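PDB 2Z0Q: Rho guanine nucleotide exchange factor 3 from Mus musculus, which acts as a guanine nucleotide exchange factor for the small GTPases RhoA and RhoB, seen here as its DH-PH fragment. Local coordinates for residues A[16-27]-A[166-175]. Residues are numbered along the deposited sequence; the frame is centred on the assembly and turned at random.
Sequences KEIKRQEAIFEL and LLREILRHTP
Lys19 lays its CB over the centre of the His173 imidazole, 3.5 Å from the ring centroid and only 6° off the normal, a CH-pi contact; Arg172 CG covers the opposite face. Lysine suits this place because its aliphatic stem packs on the ring while the extended chain carries the ammonium away. In the plane of the ring, NE2 donates to Glu169 OE2 at 2.8 Å, meeting it from above the carboxylate plane, which fixes the ring's rotation. Were His173 replaced by an alanine, the space between Lys19 and Arg172 would probably be left unfilled and Glu169 OE2 would lose this donor. Ala23, small enough to admit a close neighbour, sets its CB 3.6 Å from Ile170 CG1. Branched Ile170 fills the hole between Arg20, Ala23, Ile24 and Leu27 as a knob: CG2 meets Ile24 CG1 at 3.7 Å, while CD1 meets Leu27 CD2. These residues join the long first helix of the all-helical DH domain, 15-51, to the C-terminal part of helix 155-172; segments 16-27 and 166-172 run nearly antiparallel, at 158°. Beside the turn at His173 and Thr174, Arg20 runs its apolar methylenes, CD 3.5 Å from His173 O, then bends at chi3 so that its planar charged end grips Glu17 side-on through NE and NH2. Water bridges Arg20 NH1 to Thr174 OG1.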
# COMPACT_ATOMS: atom_id res chain seq x y z
N LYS A 16 3.20 -21.30 -29.80
CA LYS A 16 3.68 -21.34 -28.41
C LYS A 16 5.03 -20.65 -28.28
O LYS A 16 5.25 -19.89 -27.32
CB LYS A 16 3.79 -22.82 -27.98
CG LYS A 16 4.26 -23.05 -26.54
CD LYS A 16 4.14 -24.57 -26.20
CE LYS A 16 4.46 -24.82 -24.73
NZ LYS A 16 4.18 -26.23 -24.28
N GLU A 17 5.93 -20.88 -29.24
CA GLU A 17 7.26 -20.26 -29.19
C GLU A 17 7.15 -18.74 -29.37
O GLU A 17 7.87 -18.01 -28.75
CB GLU A 17 8.21 -20.85 -30.25
CG GLU A 17 9.61 -20.22 -30.30
CD GLU A 17 10.35 -20.23 -28.98
OE1 GLU A 17 10.03 -21.06 -28.08
OE2 GLU A 17 11.30 -19.42 -28.84
N ILE A 18 6.24 -18.28 -30.22
CA ILE A 18 6.07 -16.83 -30.38
C ILE A 18 5.54 -16.27 -29.06
O ILE A 18 5.99 -15.22 -28.60
CB ILE A 18 5.10 -16.53 -31.56
CG1 ILE A 18 5.78 -17.04 -32.86
CG2 ILE A 18 4.89 -15.01 -31.66
CD1 ILE A 18 4.83 -16.97 -34.12
N LYS A 19 4.62 -16.98 -28.41
CA LYS A 19 4.11 -16.54 -27.11
C LYS A 19 5.23 -16.53 -26.03
O LYS A 19 5.24 -15.66 -25.15
CB LYS A 19 2.94 -17.42 -26.64
CG LYS A 19 1.70 -17.26 -27.51
CD LYS A 19 0.61 -18.23 -27.04
CE LYS A 19 -0.56 -18.21 -28.00
NZ LYS A 19 -1.63 -19.20 -27.58
N ARG A 20 6.15 -17.48 -26.12
CA ARG A 20 7.26 -17.52 -25.18
C ARG A 20 8.15 -16.29 -25.41
O ARG A 20 8.56 -15.64 -24.48
CB ARG A 20 8.11 -18.76 -25.42
CG ARG A 20 9.09 -19.01 -24.25
CD ARG A 20 9.93 -20.29 -24.47
NE ARG A 20 10.92 -20.19 -25.57
CZ ARG A 20 12.22 -19.92 -25.40
NH1 ARG A 20 12.74 -19.71 -24.21
NH2 ARG A 20 13.01 -19.89 -26.46
N GLN A 21 8.42 -15.97 -26.67
CA GLN A 21 9.25 -14.79 -26.95
C GLN A 21 8.54 -13.52 -26.50
O GLN A 21 9.18 -12.60 -26.00
CB GLN A 21 9.67 -14.71 -28.44
CG GLN A 21 10.58 -15.85 -28.89
CD GLN A 21 11.90 -15.85 -28.13
OE1 GLN A 21 12.51 -14.82 -27.91
NE2 GLN A 21 12.34 -17.03 -27.72
N GLU A 22 7.21 -13.46 -26.68
CA GLU A 22 6.47 -12.32 -26.20
C GLU A 22 6.62 -12.19 -24.66
O GLU A 22 6.89 -11.11 -24.13
CB GLU A 22 4.98 -12.46 -26.55
CG GLU A 22 4.73 -12.19 -28.03
CD GLU A 22 3.24 -12.04 -28.34
OE1 GLU A 22 2.41 -12.51 -27.54
OE2 GLU A 22 2.91 -11.43 -29.39
N ALA A 23 6.46 -13.32 -23.97
CA ALA A 23 6.53 -13.28 -22.52
C ALA A 23 7.90 -12.81 -22.02
O ALA A 23 7.99 -12.08 -21.03
CB ALA A 23 6.17 -14.70 -21.93
N ILE A 24 8.97 -13.22 -22.70
CA ILE A 24 10.33 -12.84 -22.30
C ILE A 24 10.57 -11.34 -22.57
O ILE A 24 11.15 -10.61 -21.76
CB ILE A 24 11.34 -13.70 -23.05
CG1 ILE A 24 11.29 -15.12 -22.48
CG2 ILE A 24 12.77 -13.13 -22.91
CD1 ILE A 24 12.07 -16.13 -23.35
N PHE A 25 10.09 -10.88 -23.72
CA PHE A 25 10.28 -9.48 -24.05
C PHE A 25 9.51 -8.60 -23.05
O PHE A 25 10.02 -7.58 -22.59
CB PHE A 25 9.78 -9.20 -25.49
CG PHE A 25 10.33 -7.93 -26.07
CD1 PHE A 25 11.63 -7.90 -26.54
CD2 PHE A 25 9.59 -6.76 -26.04
CE1 PHE A 25 12.19 -6.71 -26.99
CE2 PHE A 25 10.15 -5.55 -26.49
CZ PHE A 25 11.44 -5.54 -26.95
N GLU A 26 8.28 -9.03 -22.71
CA GLU A 26 7.43 -8.31 -21.78
C GLU A 26 8.09 -8.18 -20.41
O GLU A 26 7.99 -7.14 -19.76
CB GLU A 26 6.07 -9.01 -21.65
CG GLU A 26 5.14 -8.74 -22.90
CD GLU A 26 4.07 -9.80 -23.11
OE1 GLU A 26 3.72 -10.53 -22.15
OE2 GLU A 26 3.56 -9.92 -24.26
N LEU A 27 8.72 -9.27 -19.97
CA LEU A 27 9.43 -9.25 -18.69
C LEU A 27 10.44 -8.10 -18.67
O LEU A 27 10.47 -7.30 -17.76
CB LEU A 27 10.19 -10.56 -18.48
CG LEU A 27 11.06 -10.56 -17.21
CD1 LEU A 27 10.16 -10.42 -16.00
CD2 LEU A 27 11.85 -11.91 -17.11
N LEU A 166 4.31 -13.14 -14.11
CA LEU A 166 5.13 -12.87 -15.29
C LEU A 166 6.05 -14.02 -15.66
O LEU A 166 6.20 -14.36 -16.84
CB LEU A 166 5.97 -11.60 -15.06
CG LEU A 166 5.26 -10.28 -14.87
CD1 LEU A 166 6.30 -9.20 -14.33
CD2 LEU A 166 4.68 -9.87 -16.23
N LEU A 167 6.70 -14.62 -14.65
CA LEU A 167 7.59 -15.74 -14.95
C LEU A 167 6.76 -16.98 -15.35
O LEU A 167 7.21 -17.76 -16.15
CB LEU A 167 8.46 -16.09 -13.74
CG LEU A 167 9.31 -14.92 -13.26
CD1 LEU A 167 10.37 -15.44 -12.23
CD2 LEU A 167 10.00 -14.23 -14.43
N ARG A 168 5.56 -17.15 -14.77
CA ARG A 168 4.77 -18.31 -15.15
C ARG A 168 4.25 -18.18 -16.61
O ARG A 168 4.03 -19.17 -17.30
CB ARG A 168 3.59 -18.53 -14.15
CG ARG A 168 2.99 -19.90 -14.32
CD ARG A 168 1.91 -20.21 -13.28
NE ARG A 168 2.41 -20.13 -11.91
CZ ARG A 168 2.14 -19.14 -11.05
NH1 ARG A 168 1.38 -18.09 -11.38
NH2 ARG A 168 2.62 -19.21 -9.81
N GLU A 169 4.05 -16.94 -17.07
CA GLU A 169 3.62 -16.69 -18.46
C GLU A 169 4.76 -17.19 -19.38
O GLU A 169 4.48 -17.77 -20.43
CB GLU A 169 3.32 -15.21 -18.66
CG GLU A 169 2.92 -14.83 -20.13
CD GLU A 169 1.68 -15.59 -20.59
OE1 GLU A 169 0.84 -15.93 -19.72
OE2 GLU A 169 1.50 -15.80 -21.82
N ILE A 170 6.03 -17.00 -19.00
CA ILE A 170 7.12 -17.55 -19.80
C ILE A 170 7.12 -19.09 -19.72
O ILE A 170 7.22 -19.81 -20.72
CB ILE A 170 8.50 -17.05 -19.34
CG1 ILE A 170 8.52 -15.51 -19.29
CG2 ILE A 170 9.57 -17.59 -20.28
CD1 ILE A 170 9.79 -14.92 -18.62
N LEU A 171 7.00 -19.59 -18.48
CA LEU A 171 7.03 -21.04 -18.25
C LEU A 171 5.98 -21.81 -19.05
O LEU A 171 6.26 -22.88 -19.61
CB LEU A 171 6.80 -21.30 -16.73
CG LEU A 171 6.69 -22.80 -16.39
CD1 LEU A 171 7.95 -23.56 -16.76
CD2 LEU A 171 6.43 -22.90 -14.90
N ARG A 172 4.75 -21.29 -19.09
CA ARG A 172 3.71 -22.07 -19.77
C ARG A 172 3.92 -22.20 -21.27
O ARG A 172 3.34 -23.08 -21.89
CB ARG A 172 2.29 -21.54 -19.45
CG ARG A 172 1.92 -20.16 -19.98
CD ARG A 172 0.38 -19.92 -19.77
NE ARG A 172 0.01 -20.16 -18.37
CZ ARG A 172 0.09 -19.25 -17.40
NH1 ARG A 172 0.51 -18.01 -17.66
NH2 ARG A 172 -0.19 -19.60 -16.13
N HIS A 173 4.76 -21.37 -21.86
CA HIS A 173 5.05 -21.50 -23.29
C HIS A 173 6.46 -22.08 -23.51
O HIS A 173 6.99 -22.10 -24.63
CB HIS A 173 4.91 -20.15 -23.98
CG HIS A 173 3.58 -19.52 -23.76
ND1 HIS A 173 2.40 -20.13 -24.13
CD2 HIS A 173 3.24 -18.35 -23.16
CE1 HIS A 173 1.39 -19.36 -23.76
NE2 HIS A 173 1.87 -18.28 -23.17
N THR A 174 7.05 -22.59 -22.44
CA THR A 174 8.39 -23.18 -22.54
C THR A 174 8.25 -24.71 -22.73
O THR A 174 7.65 -25.40 -21.89
CB THR A 174 9.24 -22.89 -21.25
OG1 THR A 174 9.38 -21.46 -21.06
CG2 THR A 174 10.64 -23.49 -21.37
N PRO A 175 8.80 -25.25 -23.82
CA PRO A 175 8.74 -26.69 -24.13
C PRO A 175 9.44 -27.61 -23.11
O PRO A 175 10.34 -27.20 -22.39
CB PRO A 175 9.35 -26.77 -25.54
CG PRO A 175 10.27 -25.62 -25.60
CD PRO A 175 9.58 -24.51 -24.83
O HOH W 1 8.01 -22.77 -27.15
O HOH W 2 2.92 -14.68 -23.85
O HOH W 3 11.88 -19.81 -21.61
O HOH W 4 6.28 -12.23 -18.75